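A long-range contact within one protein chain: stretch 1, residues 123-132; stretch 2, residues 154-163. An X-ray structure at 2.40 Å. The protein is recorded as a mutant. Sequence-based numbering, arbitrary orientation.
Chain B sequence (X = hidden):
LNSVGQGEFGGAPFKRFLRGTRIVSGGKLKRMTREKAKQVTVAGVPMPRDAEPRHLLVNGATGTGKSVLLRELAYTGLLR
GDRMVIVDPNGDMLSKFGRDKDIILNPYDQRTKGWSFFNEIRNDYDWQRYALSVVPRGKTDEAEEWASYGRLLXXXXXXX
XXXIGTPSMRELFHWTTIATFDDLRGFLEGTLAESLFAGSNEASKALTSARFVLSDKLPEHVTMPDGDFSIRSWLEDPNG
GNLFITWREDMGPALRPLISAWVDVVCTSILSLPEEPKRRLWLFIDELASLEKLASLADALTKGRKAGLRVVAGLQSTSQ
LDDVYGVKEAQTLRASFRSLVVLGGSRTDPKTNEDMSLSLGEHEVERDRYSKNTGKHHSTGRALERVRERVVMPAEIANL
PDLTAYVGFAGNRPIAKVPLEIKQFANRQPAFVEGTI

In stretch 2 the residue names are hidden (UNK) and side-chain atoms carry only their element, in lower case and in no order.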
# COMPACT_ATOMS: atom_id res chain seq x y z
N ASN B 123 6.35 15.57 -40.17
CA ASN B 123 7.71 15.93 -39.77
C ASN B 123 8.40 14.80 -39.03
O ASN B 123 7.77 13.81 -38.64
CB ASN B 123 7.68 17.17 -38.90
CG ASN B 123 7.04 18.34 -39.59
OD1 ASN B 123 7.60 18.91 -40.52
ND2 ASN B 123 5.84 18.71 -39.15
N ASP B 124 9.70 14.96 -38.81
CA ASP B 124 10.47 13.94 -38.12
C ASP B 124 9.95 13.64 -36.72
O ASP B 124 9.98 12.50 -36.28
CB ASP B 124 11.94 14.35 -38.04
CG ASP B 124 12.82 13.26 -37.43
OD1 ASP B 124 12.65 12.07 -37.81
OD2 ASP B 124 13.69 13.59 -36.59
N TYR B 125 9.47 14.66 -36.02
CA TYR B 125 8.97 14.44 -34.67
C TYR B 125 7.63 13.71 -34.61
O TYR B 125 7.15 13.37 -33.53
CB TYR B 125 8.90 15.77 -33.91
CG TYR B 125 7.71 16.66 -34.24
CD1 TYR B 125 6.47 16.48 -33.60
CD2 TYR B 125 7.82 17.69 -35.19
CE1 TYR B 125 5.36 17.31 -33.90
CE2 TYR B 125 6.73 18.52 -35.50
CZ TYR B 125 5.51 18.33 -34.85
OH TYR B 125 4.43 19.15 -35.17
N ASP B 126 7.02 13.46 -35.77
CA ASP B 126 5.74 12.76 -35.81
C ASP B 126 5.88 11.27 -35.59
O ASP B 126 4.90 10.59 -35.29
CB ASP B 126 5.00 12.99 -37.12
CG ASP B 126 4.50 14.40 -37.26
OD1 ASP B 126 4.20 15.01 -36.22
OD2 ASP B 126 4.39 14.88 -38.40
N TRP B 127 7.09 10.74 -35.76
CA TRP B 127 7.28 9.31 -35.56
C TRP B 127 7.02 8.91 -34.12
O TRP B 127 6.28 7.95 -33.86
CB TRP B 127 8.68 8.88 -35.99
CG TRP B 127 8.90 8.94 -37.47
CD1 TRP B 127 9.67 9.83 -38.15
CD2 TRP B 127 8.32 8.08 -38.47
NE1 TRP B 127 9.61 9.59 -39.50
CE2 TRP B 127 8.79 8.52 -39.72
CE3 TRP B 127 7.45 6.99 -38.42
CZ2 TRP B 127 8.41 7.91 -40.92
CZ3 TRP B 127 7.08 6.38 -39.62
CH2 TRP B 127 7.56 6.84 -40.85
N GLN B 128 7.61 9.63 -33.17
CA GLN B 128 7.39 9.32 -31.76
C GLN B 128 5.97 9.70 -31.36
O GLN B 128 5.28 9.01 -30.60
CB GLN B 128 8.40 10.06 -30.87
CG GLN B 128 8.07 9.97 -29.36
CD GLN B 128 7.87 8.52 -28.81
OE1 GLN B 128 7.90 7.52 -29.56
NE2 GLN B 128 7.67 8.42 -27.49
N ARG B 129 5.53 10.81 -31.91
CA ARG B 129 4.21 11.34 -31.67
C ARG B 129 3.12 10.29 -31.93
O ARG B 129 2.22 10.10 -31.11
CB ARG B 129 4.02 12.55 -32.58
CG ARG B 129 2.87 13.42 -32.25
CD ARG B 129 2.90 14.64 -33.14
NE ARG B 129 1.67 15.40 -32.99
CZ ARG B 129 1.23 16.30 -33.87
NH1 ARG B 129 1.92 16.55 -34.97
NH2 ARG B 129 0.08 16.92 -33.64
N TYR B 130 3.19 9.61 -33.07
CA TYR B 130 2.18 8.62 -33.39
C TYR B 130 2.53 7.21 -32.95
O TYR B 130 1.69 6.31 -32.99
CB TYR B 130 1.83 8.67 -34.89
CG TYR B 130 1.20 9.99 -35.27
CD1 TYR B 130 -0.10 10.30 -34.86
CD2 TYR B 130 1.93 10.99 -35.92
CE1 TYR B 130 -0.64 11.58 -35.07
CE2 TYR B 130 1.39 12.27 -36.13
CZ TYR B 130 0.11 12.55 -35.70
OH TYR B 130 -0.42 13.81 -35.87
N ALA B 131 3.77 7.01 -32.51
CA ALA B 131 4.17 5.71 -31.98
C ALA B 131 3.43 5.61 -30.63
O ALA B 131 2.99 4.54 -30.21
CB ALA B 131 5.68 5.69 -31.77
N LEU B 132 3.29 6.76 -29.98
CA LEU B 132 2.60 6.90 -28.70
C LEU B 132 1.12 6.57 -28.87
O LEU B 132 0.45 6.24 -27.90
CB LEU B 132 2.75 8.34 -28.20
CG LEU B 132 3.45 8.71 -26.90
CD1 LEU B 132 4.29 7.59 -26.39
CD2 LEU B 132 4.29 9.95 -27.14
N UNK B 154 9.39 0.37 -32.90
CA UNK B 154 8.41 0.78 -33.88
C UNK B 154 8.85 1.98 -34.70
O UNK B 154 8.92 1.90 -35.92
c UNK B 154 5.56 0.26 -35.04
c UNK B 154 4.78 2.07 -33.48
c UNK B 154 5.98 1.48 -34.23
c UNK B 154 7.08 1.10 -33.23
N UNK B 155 9.16 3.10 -34.04
CA UNK B 155 9.53 4.30 -34.77
C UNK B 155 10.77 4.18 -35.65
O UNK B 155 10.82 4.76 -36.74
n UNK B 155 12.37 6.19 -29.86
n UNK B 155 10.47 6.08 -28.58
c UNK B 155 10.89 5.58 -32.99
n UNK B 155 10.32 6.62 -30.82
c UNK B 155 9.64 5.50 -33.82
c UNK B 155 11.05 6.30 -29.75
c UNK B 155 10.87 6.85 -32.14
N UNK B 156 11.78 3.43 -35.21
CA UNK B 156 12.98 3.25 -36.02
C UNK B 156 12.74 2.31 -37.20
O UNK B 156 13.20 2.59 -38.31
o UNK B 156 14.45 6.16 -34.48
o UNK B 156 15.81 5.13 -35.85
c UNK B 156 15.01 5.12 -34.89
c UNK B 156 14.69 3.79 -34.20
c UNK B 156 14.14 2.74 -35.15
N UNK B 157 12.02 1.22 -36.98
CA UNK B 157 11.73 0.28 -38.06
C UNK B 157 10.88 0.96 -39.12
O UNK B 157 11.21 0.93 -40.30
c UNK B 157 10.68 -1.93 -38.69
o UNK B 157 11.78 -1.64 -36.58
c UNK B 157 10.98 -0.97 -37.55
N UNK B 158 9.79 1.58 -38.69
CA UNK B 158 8.88 2.27 -39.59
C UNK B 158 9.58 3.40 -40.32
O UNK B 158 9.36 3.61 -41.51
c UNK B 158 7.68 2.81 -38.82
N UNK B 159 10.43 4.14 -39.61
CA UNK B 159 11.16 5.26 -40.22
C UNK B 159 12.04 4.79 -41.38
O UNK B 159 12.13 5.46 -42.40
c UNK B 159 12.03 5.95 -39.17
c UNK B 159 12.59 7.29 -39.61
c UNK B 159 13.06 7.98 -37.19
c UNK B 159 13.62 7.82 -38.62
n UNK B 159 14.07 8.55 -36.23
N UNK B 160 12.68 3.63 -41.22
CA UNK B 160 13.54 3.07 -42.26
C UNK B 160 12.74 2.54 -43.46
O UNK B 160 13.13 2.74 -44.61
c UNK B 160 14.42 1.95 -41.70
c UNK B 160 17.37 -0.16 -43.09
c UNK B 160 15.41 1.38 -42.70
c UNK B 160 16.42 0.43 -42.06
n UNK B 160 18.42 -1.04 -42.48
N UNK B 161 11.64 1.85 -43.18
CA UNK B 161 10.77 1.34 -44.23
C UNK B 161 10.27 2.50 -45.08
O UNK B 161 10.22 2.42 -46.31
c UNK B 161 9.58 0.59 -43.62
c UNK B 161 8.67 -1.32 -42.32
c UNK B 161 10.34 -1.74 -44.12
c UNK B 161 9.90 -0.78 -43.02
N UNK B 162 9.89 3.60 -44.43
CA UNK B 162 9.42 4.78 -45.14
C UNK B 162 10.54 5.34 -46.01
O UNK B 162 10.29 5.83 -47.11
c UNK B 162 8.95 5.83 -44.15
N UNK B 163 11.77 5.27 -45.50
CA UNK B 163 12.94 5.75 -46.24
C UNK B 163 13.25 4.92 -47.47
O UNK B 163 13.46 5.47 -48.55
c UNK B 163 14.18 5.75 -45.35
c UNK B 163 14.53 7.06 -44.67
c UNK B 163 14.41 8.21 -45.67
c UNK B 163 15.96 6.98 -44.15

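Position 154 carries four side-chain carbons, forked at the second, and its CA-to-CB bond points toward stretch 1. One terminal carbon lies 4.1 Å from Ala131 CB, an apolar contact suited to the branched carbon chain of leucine: Leu154.

At position 155 three carbons lead to a nitrogen and then to a carbon bearing two more nitrogens, the pattern of a guanidinium. The nitrogen within the chain lies 2.9 Å from Gln128 OE1, and closer to the backbone the CB of position 155 packs 4.1 Å from Trp127 CB. The residue is Arg155. Its NE donates a hydrogen bond to Gln128 OE1, and Arg155 NH2 makes a weak one to the same Gln128 OE1 at 3.1 Å. The acceptor sits at the edge of the guanidinium, near its plane, where both N-H groups can reach it.

Position 156 has three carbons, the third carrying two oxygens; nothing on stretch 1 is in contact, and the carboxylate identifies Glu156. Position 157, with one carbon bearing an oxygen and a methyl, is out of reach of stretch 1; it is Thr157.

A single carbon at position 158 points toward stretch 1. This CB lies 3.7 Å from Trp127 CZ3, a methyl packed against the ring, and defines Ala158.

Position 159 shows four carbons in a row ending in nitrogen. Its CA stands 3.9 Å from the centroid of the six-membered ring of Trp127, 13° off the normal, a CH-pi contact over the face, while its second side-chain carbon lies 3.8 Å from Trp127 NE1. The residue is Lys159, and that second carbon is CG. Lys159 NZ forms a salt bridge with Glu156 OE2 at 3.0 Å; Asp124 OD1, 4.1 Å from Lys159 NZ, adds a nearby opposite charge beyond salt-bridge range.

Position 160 has the same unbranched chain of four carbons and a nitrogen, but its CA-to-CB bond points away from stretch 1 and no atom is in contact: Lys160. The four carbons at position 161, forked at the second, make no contact with stretch 1 and belong to Leu161. Position 162 bears one carbon, pointing toward stretch 1; its CB lies 3.7 Å from Trp127 CH2, and this is Ala162. Position 163, again four carbons forked at the second and also without contact, is Leu163.

The two helices cross at 125°, with axes 9.4 Å apart at closest approach, and the contact centers on Trp127. Its indole extends along the second helix, meeting Ala158, Lys159 and Ala162. Ala131 packs against Leu154, and the paired hydrogen bonds from Arg155 to Gln128 add a polar link to this largely apolar packing.

Stretch 2, residues 154-163: LRETAKKLAL
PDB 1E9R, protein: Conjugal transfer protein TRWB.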